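Long-range contacts in hypothetical protein (Prochlorococcus marinus, PDB 2IT9), which is of unknown function but may bind DNA, and forms a two-chain assembly: residues L42-D51 with N113-M121; G81-I91 with A102-N112. All coordinates share one frame; numbering follows the deposited sequence.

Interaction 1: L42-D51 with N113-M121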
loop_
_atom_site.group_PDB
_atom_site.type_symbol
_atom_site.label_atom_id
_atom_site.label_comp_id
_atom_site.label_asym_id
_atom_site.label_seq_id
_atom_site.Cartn_x
_atom_site.Cartn_y
_atom_site.Cartn_z
ATOM N N LEU A 42 8.911 -1.725 -13.642
ATOM C CA LEU A 42 9.276 -1.376 -12.284
ATOM C C LEU A 42 10.744 -1.671 -12.035
ATOM O O LEU A 42 11.491 -0.821 -11.560
ATOM C CB LEU A 42 8.437 -2.135 -11.233
ATOM C CG LEU A 42 8.841 -1.820 -9.793
ATOM C CD1 LEU A 42 8.744 -0.330 -9.475
ATOM C CD2 LEU A 42 7.976 -2.620 -8.813
ATOM N N VAL A 43 11.157 -2.889 -12.342
ATOM C CA VAL A 43 12.532 -3.283 -12.089
ATOM C C VAL A 43 13.530 -2.444 -12.897
ATOM O O VAL A 43 14.559 -2.023 -12.368
ATOM C CB VAL A 43 12.753 -4.789 -12.284
ATOM C CG1 VAL A 43 14.232 -5.118 -12.029
ATOM C CG2 VAL A 43 11.868 -5.613 -11.317
ATOM N N GLU A 44 13.206 -2.165 -14.152
ATOM C CA GLU A 44 14.068 -1.351 -14.969
ATOM C C GLU A 44 14.191 0.090 -14.421
ATOM O O GLU A 44 15.276 0.680 -14.439
ATOM C CB GLU A 44 13.539 -1.343 -16.387
ATOM C CG GLU A 44 13.731 -2.714 -17.072
ATOM C CD GLU A 44 13.085 -2.808 -18.429
ATOM O OE1 GLU A 44 12.424 -1.840 -18.804
ATOM O OE2 GLU A 44 13.227 -3.853 -19.106
ATOM N N VAL A 45 13.078 0.624 -13.912
ATOM C CA VAL A 45 13.065 1.980 -13.363
ATOM C C VAL A 45 13.882 2.060 -12.067
ATOM O O VAL A 45 14.706 2.961 -11.882
ATOM C CB VAL A 45 11.616 2.410 -13.116
ATOM C CG1 VAL A 45 11.492 3.604 -12.089
ATOM C CG2 VAL A 45 10.915 2.714 -14.465
ATOM N N VAL A 46 13.633 1.110 -11.180
ATOM C CA VAL A 46 14.333 1.063 -9.903
ATOM C C VAL A 46 15.828 0.845 -10.139
ATOM O O VAL A 46 16.630 1.538 -9.490
ATOM C CB VAL A 46 13.707 0.056 -8.971
ATOM C CG1 VAL A 46 14.575 -0.149 -7.671
ATOM C CG2 VAL A 46 12.297 0.480 -8.598
HETATM N N MSE A 47 16.208 -0.056 -11.059
HETATM C CA MSE A 47 17.627 -0.306 -11.313
HETATM C C MSE A 47 18.281 0.961 -11.850
HETATM O O MSE A 47 19.416 1.297 -11.489
HETATM C CB MSE A 47 17.866 -1.425 -12.330
HETATM C CG MSE A 47 17.577 -2.898 -11.936
HETATM SE SE MSE A 47 18.217 -3.331 -10.144
HETATM C CE MSE A 47 16.610 -2.956 -9.183
ATOM N N GLU A 48 17.578 1.661 -12.732
ATOM C CA GLU A 48 18.110 2.890 -13.293
ATOM C C GLU A 48 18.321 3.946 -12.219
ATOM O O GLU A 48 19.382 4.590 -12.198
ATOM C CB GLU A 48 17.204 3.457 -14.387
ATOM C CG GLU A 48 17.716 4.771 -14.853
ATOM C CD GLU A 48 17.062 5.281 -16.083
ATOM O OE1 GLU A 48 16.348 4.505 -16.759
ATOM O OE2 GLU A 48 17.292 6.472 -16.376
ATOM N N LEU A 49 17.331 4.130 -11.338
ATOM C CA LEU A 49 17.481 5.116 -10.252
ATOM C C LEU A 49 18.583 4.723 -9.271
ATOM O O LEU A 49 19.462 5.542 -8.943
ATOM C CB LEU A 49 16.171 5.307 -9.497
ATOM C CG LEU A 49 15.084 6.100 -10.192
ATOM C CD1 LEU A 49 13.799 5.925 -9.395
ATOM C CD2 LEU A 49 15.450 7.556 -10.263
ATOM N N CYS A 50 18.561 3.459 -8.853
ATOM C CA CYS A 50 19.559 2.940 -7.917
ATOM C C CYS A 50 20.975 3.154 -8.465
ATOM O O CYS A 50 21.826 3.754 -7.774
ATOM C CB CYS A 50 19.260 1.455 -7.515
ATOM S SG CYS A 50 20.469 0.851 -6.299
ATOM N N ASP A 51 21.238 2.787 -9.716
ATOM C CA ASP A 51 22.565 2.950 -10.276
ATOM C C ASP A 51 22.987 4.413 -10.308
ATOM O O ASP A 51 24.137 4.740 -9.993
ATOM C CB ASP A 51 22.654 2.374 -11.709
ATOM C CG ASP A 51 22.583 0.831 -11.747
ATOM O OD1 ASP A 51 22.599 0.150 -10.679
ATOM O OD2 ASP A 51 22.492 0.303 -12.873
ATOM N N ASN A 113 17.560 -3.766 0.271
ATOM C CA ASN A 113 17.182 -5.174 0.301
ATOM C C ASN A 113 16.195 -5.480 -0.803
ATOM O O ASN A 113 16.294 -6.516 -1.441
ATOM C CB ASN A 113 16.693 -5.561 1.703
ATOM C CG ASN A 113 17.763 -5.333 2.776
ATOM O OD1 ASN A 113 18.899 -5.792 2.657
ATOM N ND2 ASN A 113 17.394 -4.647 3.834
ATOM N N VAL A 114 15.268 -4.556 -1.067
ATOM C CA VAL A 114 14.301 -4.713 -2.137
ATOM C C VAL A 114 15.036 -4.795 -3.473
ATOM O O VAL A 114 14.732 -5.659 -4.318
ATOM C CB VAL A 114 13.321 -3.572 -2.158
ATOM C CG1 VAL A 114 12.488 -3.586 -3.435
ATOM C CG2 VAL A 114 12.409 -3.673 -0.918
ATOM N N VAL A 115 16.005 -3.911 -3.664
ATOM C CA VAL A 115 16.770 -3.893 -4.914
ATOM C C VAL A 115 17.479 -5.204 -5.101
ATOM O O VAL A 115 17.427 -5.790 -6.183
ATOM C CB VAL A 115 17.758 -2.682 -4.975
ATOM C CG1 VAL A 115 18.785 -2.871 -6.067
ATOM C CG2 VAL A 115 16.962 -1.384 -5.193
ATOM N N ASN A 116 18.168 -5.661 -4.058
ATOM C CA ASN A 116 18.860 -6.928 -4.125
ATOM C C ASN A 116 17.927 -8.081 -4.516
ATOM O O ASN A 116 18.324 -8.952 -5.318
ATOM C CB ASN A 116 19.583 -7.202 -2.798
ATOM C CG ASN A 116 20.800 -6.277 -2.584
ATOM O OD1 ASN A 116 21.323 -5.666 -3.533
ATOM N ND2 ASN A 116 21.277 -6.207 -1.338
ATOM N N ALA A 117 16.706 -8.083 -3.960
ATOM C CA ALA A 117 15.699 -9.125 -4.276
ATOM C C ALA A 117 15.251 -9.005 -5.722
ATOM O O ALA A 117 15.076 -10.003 -6.385
ATOM C CB ALA A 117 14.483 -9.022 -3.343
HETATM N N MSE A 118 15.023 -7.784 -6.206
HETATM C CA MSE A 118 14.614 -7.566 -7.590
HETATM C C MSE A 118 15.630 -8.096 -8.538
HETATM O O MSE A 118 15.267 -8.749 -9.519
HETATM C CB MSE A 118 14.409 -6.074 -7.877
HETATM C CG MSE A 118 13.200 -5.545 -7.233
HETATM SE SE MSE A 118 12.994 -3.648 -7.618
HETATM C CE MSE A 118 11.250 -3.425 -6.930
ATOM N N ARG A 119 16.901 -7.814 -8.265
ATOM C CA ARG A 119 17.977 -8.279 -9.128
ATOM C C ARG A 119 18.142 -9.804 -9.192
ATOM O O ARG A 119 18.635 -10.323 -10.190
ATOM C CB ARG A 119 19.315 -7.706 -8.662
ATOM C CG ARG A 119 19.506 -6.226 -8.843
ATOM C CD ARG A 119 21.003 -5.851 -8.669
ATOM N NE ARG A 119 21.246 -4.436 -8.979
ATOM C CZ ARG A 119 21.567 -3.467 -8.112
ATOM N NH1 ARG A 119 21.755 -3.722 -6.814
ATOM N NH2 ARG A 119 21.750 -2.217 -8.564
ATOM N N SER A 120 17.762 -10.514 -8.135
ATOM C CA SER A 120 17.966 -11.948 -8.059
ATOM C C SER A 120 16.718 -12.818 -8.097
ATOM O O SER A 120 16.823 -13.998 -7.783
ATOM C CB SER A 120 18.683 -12.250 -6.746
ATOM O OG SER A 120 17.842 -11.921 -5.656
HETATM N N MSE A 121 15.552 -12.295 -8.482
HETATM C CA MSE A 121 14.313 -13.117 -8.390
HETATM C C MSE A 121 14.372 -14.586 -8.952
HETATM O O MSE A 121 13.808 -15.532 -8.361
HETATM C CB MSE A 121 13.115 -12.372 -8.954
HETATM C CG MSE A 121 12.528 -11.327 -8.062
HETATM SE SE MSE A 121 11.832 -11.846 -6.246
HETATM C CE MSE A 121 10.249 -13.007 -6.546
#

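Interaction 2: G81-I91 with A102-N112. With PGE (triethylene glycol), chain F.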
loop_
_atom_site.group_PDB
_atom_site.type_symbol
_atom_site.label_atom_id
_atom_site.label_comp_id
_atom_site.label_asym_id
_atom_site.label_seq_id
_atom_site.Cartn_x
_atom_site.Cartn_y
_atom_site.Cartn_z
ATOM N N GLY A 81 17.557 10.759 -1.205
ATOM C CA GLY A 81 18.595 10.210 -0.342
ATOM C C GLY A 81 19.737 11.120 -0.056
ATOM O O GLY A 81 19.716 12.276 -0.427
ATOM N N ASP A 82 20.705 10.576 0.666
ATOM C CA ASP A 82 21.926 11.270 0.993
ATOM C C ASP A 82 23.002 10.194 0.906
ATOM O O ASP A 82 22.735 9.120 0.412
ATOM C CB ASP A 82 21.831 11.945 2.367
ATOM C CG ASP A 82 21.486 10.974 3.504
ATOM O OD1 ASP A 82 21.667 9.745 3.370
ATOM O OD2 ASP A 82 21.043 11.457 4.565
ATOM N N GLN A 83 24.193 10.486 1.389
ATOM C CA GLN A 83 25.264 9.522 1.324
ATOM C C GLN A 83 25.046 8.246 2.154
ATOM O O GLN A 83 25.750 7.271 1.934
ATOM C CB GLN A 83 26.566 10.164 1.750
ATOM C CG GLN A 83 26.671 10.523 3.231
ATOM C CD GLN A 83 28.062 10.980 3.571
ATOM O OE1 GLN A 83 29.017 10.323 3.176
ATOM N NE2 GLN A 83 28.201 12.120 4.284
ATOM N N TYR A 84 24.087 8.244 3.086
ATOM C CA TYR A 84 23.894 7.108 3.981
ATOM C C TYR A 84 22.769 6.188 3.549
ATOM O O TYR A 84 22.692 5.074 4.011
ATOM C CB TYR A 84 23.685 7.626 5.410
ATOM C CG TYR A 84 24.734 8.643 5.829
ATOM C CD1 TYR A 84 26.014 8.240 6.148
ATOM C CD2 TYR A 84 24.442 10.009 5.881
ATOM C CE1 TYR A 84 26.984 9.143 6.521
ATOM C CE2 TYR A 84 25.413 10.939 6.260
ATOM C CZ TYR A 84 26.687 10.498 6.581
ATOM O OH TYR A 84 27.685 11.386 6.962
ATOM N N GLY A 85 21.900 6.632 2.651
ATOM C CA GLY A 85 20.818 5.796 2.202
ATOM C C GLY A 85 19.777 6.561 1.414
ATOM O O GLY A 85 19.891 7.779 1.173
ATOM N N TRP A 86 18.761 5.825 0.998
ATOM C CA TRP A 86 17.693 6.402 0.212
ATOM C C TRP A 86 16.343 5.751 0.374
ATOM O O TRP A 86 16.268 4.565 0.611
ATOM C CB TRP A 86 18.057 6.378 -1.269
ATOM C CG TRP A 86 18.399 4.980 -1.773
ATOM C CD1 TRP A 86 19.567 4.297 -1.561
ATOM C CD2 TRP A 86 17.592 4.129 -2.597
ATOM N NE1 TRP A 86 19.506 3.055 -2.138
ATOM C CE2 TRP A 86 18.324 2.940 -2.814
ATOM C CE3 TRP A 86 16.312 4.236 -3.142
ATOM C CZ2 TRP A 86 17.832 1.886 -3.566
ATOM C CZ3 TRP A 86 15.822 3.187 -3.894
ATOM C CH2 TRP A 86 16.588 2.022 -4.105
ATOM N N ASN A 87 15.273 6.541 0.190
ATOM C CA ASN A 87 13.913 6.011 0.233
ATOM C C ASN A 87 13.337 6.106 -1.176
ATOM O O ASN A 87 13.910 6.751 -2.083
ATOM C CB ASN A 87 13.021 6.714 1.271
ATOM C CG ASN A 87 12.878 8.191 1.018
ATOM O OD1 ASN A 87 12.746 8.626 -0.111
ATOM N ND2 ASN A 87 12.903 8.967 2.083
ATOM N N LEU A 88 12.196 5.450 -1.377
ATOM C CA LEU A 88 11.598 5.362 -2.692
ATOM C C LEU A 88 10.088 5.426 -2.638
ATOM O O LEU A 88 9.454 4.628 -1.926
ATOM C CB LEU A 88 12.008 4.048 -3.378
ATOM C CG LEU A 88 11.513 3.846 -4.831
ATOM C CD1 LEU A 88 12.197 4.807 -5.747
ATOM C CD2 LEU A 88 11.773 2.431 -5.247
ATOM N N ARG A 89 9.538 6.393 -3.375
ATOM C CA ARG A 89 8.100 6.571 -3.517
ATOM C C ARG A 89 7.750 6.177 -4.943
ATOM O O ARG A 89 8.422 6.601 -5.881
ATOM C CB ARG A 89 7.703 8.005 -3.251
ATOM C CG ARG A 89 6.219 8.199 -3.297
ATOM C CD ARG A 89 5.824 9.629 -3.004
ATOM N NE ARG A 89 4.373 9.790 -3.132
ATOM C CZ ARG A 89 3.777 10.932 -3.457
ATOM N NH1 ARG A 89 4.486 12.028 -3.722
ATOM N NH2 ARG A 89 2.455 10.980 -3.550
ATOM N N LEU A 90 6.738 5.328 -5.090
ATOM C CA LEU A 90 6.314 4.840 -6.391
ATOM C C LEU A 90 4.840 5.213 -6.621
ATOM O O LEU A 90 4.008 5.017 -5.732
ATOM C CB LEU A 90 6.417 3.347 -6.487
ATOM C CG LEU A 90 7.848 2.818 -6.428
ATOM C CD1 LEU A 90 7.769 1.324 -6.338
ATOM C CD2 LEU A 90 8.609 3.228 -7.674
ATOM N N ILE A 91 4.569 5.769 -7.784
ATOM C CA ILE A 91 3.205 6.078 -8.212
ATOM C C ILE A 91 2.907 5.259 -9.456
ATOM O O ILE A 91 3.546 5.460 -10.512
ATOM C CB ILE A 91 3.035 7.560 -8.532
ATOM C CG1 ILE A 91 3.634 8.441 -7.437
ATOM C CG2 ILE A 91 1.572 7.892 -8.856
ATOM C CD1 ILE A 91 3.078 8.258 -6.130
ATOM N N ALA A 102 -2.226 3.225 -7.797
ATOM C CA ALA A 102 -1.717 3.091 -6.440
ATOM C C ALA A 102 -0.473 3.953 -6.221
ATOM O O ALA A 102 0.150 4.432 -7.174
ATOM C CB ALA A 102 -1.388 1.638 -6.148
ATOM N N GLU A 103 -0.124 4.129 -4.954
ATOM C CA GLU A 103 1.091 4.799 -4.571
ATOM C C GLU A 103 1.617 4.023 -3.377
ATOM O O GLU A 103 0.874 3.667 -2.469
ATOM C CB GLU A 103 0.811 6.253 -4.184
ATOM C CG GLU A 103 0.018 7.043 -5.185
ATOM C CD GLU A 103 -0.235 8.476 -4.709
ATOM O OE1 GLU A 103 0.230 8.803 -3.592
ATOM O OE2 GLU A 103 -0.898 9.253 -5.437
ATOM N N VAL A 104 2.906 3.716 -3.382
ATOM C CA VAL A 104 3.522 2.960 -2.318
ATOM C C VAL A 104 4.897 3.539 -2.004
ATOM O O VAL A 104 5.451 4.329 -2.801
ATOM C CB VAL A 104 3.594 1.460 -2.644
ATOM C CG1 VAL A 104 2.197 0.879 -2.887
ATOM C CG2 VAL A 104 4.464 1.200 -3.860
ATOM N N TYR A 105 5.467 3.079 -0.892
ATOM C CA TYR A 105 6.730 3.669 -0.387
ATOM C C TYR A 105 7.553 2.690 0.422
ATOM O O TYR A 105 6.994 1.916 1.233
ATOM C CB TYR A 105 6.392 4.889 0.444
ATOM C CG TYR A 105 7.518 5.478 1.265
ATOM C CD1 TYR A 105 8.329 6.486 0.730
ATOM C CD2 TYR A 105 7.736 5.076 2.569
ATOM C CE1 TYR A 105 9.345 7.083 1.498
ATOM C CE2 TYR A 105 8.759 5.663 3.345
ATOM C CZ TYR A 105 9.552 6.657 2.782
ATOM O OH TYR A 105 10.566 7.259 3.515
ATOM N N TRP A 106 8.872 2.682 0.170
ATOM C CA TRP A 106 9.839 1.928 0.983
ATOM C C TRP A 106 10.823 2.928 1.582
ATOM O O TRP A 106 11.285 3.842 0.875
ATOM C CB TRP A 106 10.646 0.900 0.197
ATOM C CG TRP A 106 9.893 -0.342 -0.192
ATOM C CD1 TRP A 106 9.398 -1.284 0.658
ATOM C CD2 TRP A 106 9.654 -0.828 -1.522
ATOM N NE1 TRP A 106 8.842 -2.321 -0.059
ATOM C CE2 TRP A 106 8.963 -2.057 -1.401
ATOM C CE3 TRP A 106 9.940 -0.338 -2.801
ATOM C CZ2 TRP A 106 8.568 -2.804 -2.516
ATOM C CZ3 TRP A 106 9.543 -1.068 -3.906
ATOM C CH2 TRP A 106 8.886 -2.292 -3.769
ATOM N N PRO A 107 11.126 2.789 2.877
ATOM C CA PRO A 107 12.028 3.714 3.534
ATOM C C PRO A 107 13.505 3.342 3.313
ATOM O O PRO A 107 13.821 2.286 2.720
ATOM C CB PRO A 107 11.629 3.573 4.998
ATOM C CG PRO A 107 11.305 2.122 5.114
ATOM C CD PRO A 107 10.593 1.799 3.827
ATOM N N ARG A 108 14.383 4.186 3.850
ATOM C CA ARG A 108 15.838 3.928 3.802
ATOM C C ARG A 108 16.199 2.576 4.309
ATOM O O ARG A 108 15.563 2.053 5.234
ATOM C CB ARG A 108 16.566 4.956 4.640
ATOM C CG ARG A 108 16.354 6.363 4.041
ATOM C CD ARG A 108 16.715 7.428 5.045
ATOM N NE ARG A 108 18.131 7.416 5.237
ATOM C CZ ARG A 108 18.979 8.267 4.684
ATOM N NH1 ARG A 108 18.564 9.284 3.924
ATOM N NH2 ARG A 108 20.257 8.114 4.952
ATOM N N HIS A 109 17.240 1.994 3.717
ATOM C CA HIS A 109 17.837 0.725 4.157
ATOM C C HIS A 109 17.016 -0.465 3.655
ATOM O O HIS A 109 17.566 -1.429 3.095
ATOM C CB HIS A 109 18.126 0.669 5.679
ATOM C CG HIS A 109 18.843 1.880 6.186
ATOM N ND1 HIS A 109 20.083 2.261 5.719
ATOM C CD2 HIS A 109 18.472 2.828 7.083
ATOM C CE1 HIS A 109 20.427 3.411 6.274
ATOM N NE2 HIS A 109 19.478 3.766 7.124
ATOM N N VAL A 110 15.713 -0.414 3.864
ATOM C CA VAL A 110 14.811 -1.387 3.271
ATOM C C VAL A 110 14.989 -1.441 1.731
ATOM O O VAL A 110 15.014 -2.520 1.095
ATOM C CB VAL A 110 13.335 -1.057 3.649
ATOM C CG1 VAL A 110 12.381 -1.867 2.793
ATOM C CG2 VAL A 110 13.108 -1.262 5.162
ATOM N N THR A 111 15.109 -0.267 1.129
ATOM C CA THR A 111 15.282 -0.139 -0.324
ATOM C C THR A 111 16.437 -0.997 -0.872
ATOM O O THR A 111 16.287 -1.635 -1.907
ATOM C CB THR A 111 15.487 1.353 -0.729
ATOM O OG1 THR A 111 16.459 1.932 0.140
ATOM C CG2 THR A 111 14.162 2.113 -0.660
ATOM N N ASN A 112 17.553 -1.009 -0.180
ATOM C CA ASN A 112 18.700 -1.834 -0.611
ATOM C C ASN A 112 18.363 -3.313 -0.672
ATOM O O ASN A 112 18.789 -4.030 -1.583
ATOM C CB ASN A 112 19.926 -1.583 0.255
ATOM C CG ASN A 112 20.543 -0.231 -0.028
ATOM O OD1 ASN A 112 20.692 0.171 -1.201
ATOM N ND2 ASN A 112 20.904 0.482 1.029
HETATM C C1 PGE F . 5.115 12.757 0.036
HETATM O O1 PGE F . 4.210 13.153 1.070
HETATM C C2 PGE F . 5.955 11.567 0.496
HETATM O O2 PGE F . 5.106 10.454 0.791
HETATM C C3 PGE F . 5.853 9.265 1.046
HETATM C C4 PGE F . 4.838 8.149 1.198
HETATM O O4 PGE F . 2.169 8.206 -1.817
HETATM C C6 PGE F . 1.953 7.440 -0.642
HETATM C C5 PGE F . 3.311 6.931 -0.216
HETATM O O3 PGE F . 4.197 8.038 -0.066
HETATM O O HOH W 1 21.436 2.322 2.986
HETATM O O HOH W 2 18.924 2.874 1.643
#

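Interaction 1: L42-D51 with N113-M121
Met118 packs as a knob into a hole formed by Leu42, Val43, Val46 and Met47, an apolar helix-helix contact between helices 36-56 and 110-120. The axes of segments 42-51 and 113-120 approach to 10.6 Å at a crossing angle of -128°. Met118, a selenomethionine, is fully extended beyond CG, which carries CE to the far end of the hole, 3.9 Å from Leu42 CD2, while its SE lies 3.8 Å from Val46 CG1. Val46 CG1 also meets Val115 CG2 at 3.7 Å, and the other branch of Val115, CG1, faces Met47 CE and Cys50 SG. Helix 36-56 links two four-stranded antiparallel sheets; Leu42, Val46, Cys50 and Val115 touch strand 85-92, so both helices pack on the second, while Val114 and Ala117 turn to Trp10 of the first, which places helix 110-120 between the two. Toward solvent, selenomethionine Met47, bent at chi2 and chi3, crosses the arginine at a slant, with SE 3.4 Å from both Arg119 CG and Arg119 NE. The extended arginine delivers NH2 to Asp51 OD1 at 3.3 Å, a salt bridge whose hydrogen bond is weak (123° at the hydrogen), although the carboxylate and guanidinium planes are 10° apart.

Interaction 2: G81-I91 with A102-N112
Thr111 meets the indole of Trp86 face-on: its CB stands 3.5 Å from the centroid of the six-membered ring, 7° off the normal, a CH-pi contact. With OG1 set between the backbone N and the carbonyl carbon (chi1 47°), the same side chain also donates to Trp86 O at 2.7 Å, gripping ring and backbone together. Farther along this buried face, Leu90 CD1 packs 3.8 Å from Trp106 CZ3 and Leu88 CD2 lies at the indole edge; Trp106 NE1 is satisfied by a hydrogen bond to Gly26 O of strand 23-26. The strands beneath are joined by paired backbone bonds at Leu88-Trp106 and Leu90-Val104, the straightest being Leu90 N to Val104 O, 2.8 Å and 175° at the hydrogen. On the opposite face, Arg89 and Glu103 run side by side, and Arg89 NH2 reaches Glu103 OE1 at 3.1 Å from above the carboxylate plane. A triethylene glycol, probably from the crystallisation liquor, joins them through O4, and Glu103 OE1 also bridges to Arg11 of the second subunit. At the other end Arg108, bent at chi3, brings NH2 to Asp82 OD1 at 2.7 Å on the syn side. That oxygen also accepts from Tyr84 N, 2.9 Å away, in an Asx turn, so two bonds to one oxygen hold the carboxylate within the turn that links strands 75-82 and 85-92. The whole is an antiparallel beta hairpin, strands 85-92 and 102-106, leading into helix 110-120; Ala102 to Val104 pair with a strand of the second subunit, continuing the sheet across the dimer interface.

How the interactions relate
Helix 110-120 serves both contacts: its first three residues belong to interaction 2, the rest to interaction 1, which encloses interaction 2 along the chain. Their centres lie about 12 Å apart and their apolar sides merge, as the distances from Val115 CG2 to Trp86 CH2 (3.6 Å) and from Leu42 CD1 to Leu90 CD1 (3.7 Å) demonstrate. Both are partly buried, but interaction 1 relies on side-chain packing and buries 405 Å², with a single salt bridge, its hydrogen bond weak, at the exposed edge. Interaction 2 buries 928 Å² and adds backbone hydrogen bonding. One face of its hairpin faces the helices; the other carries charged groups, and its edge strand reaches the second subunit.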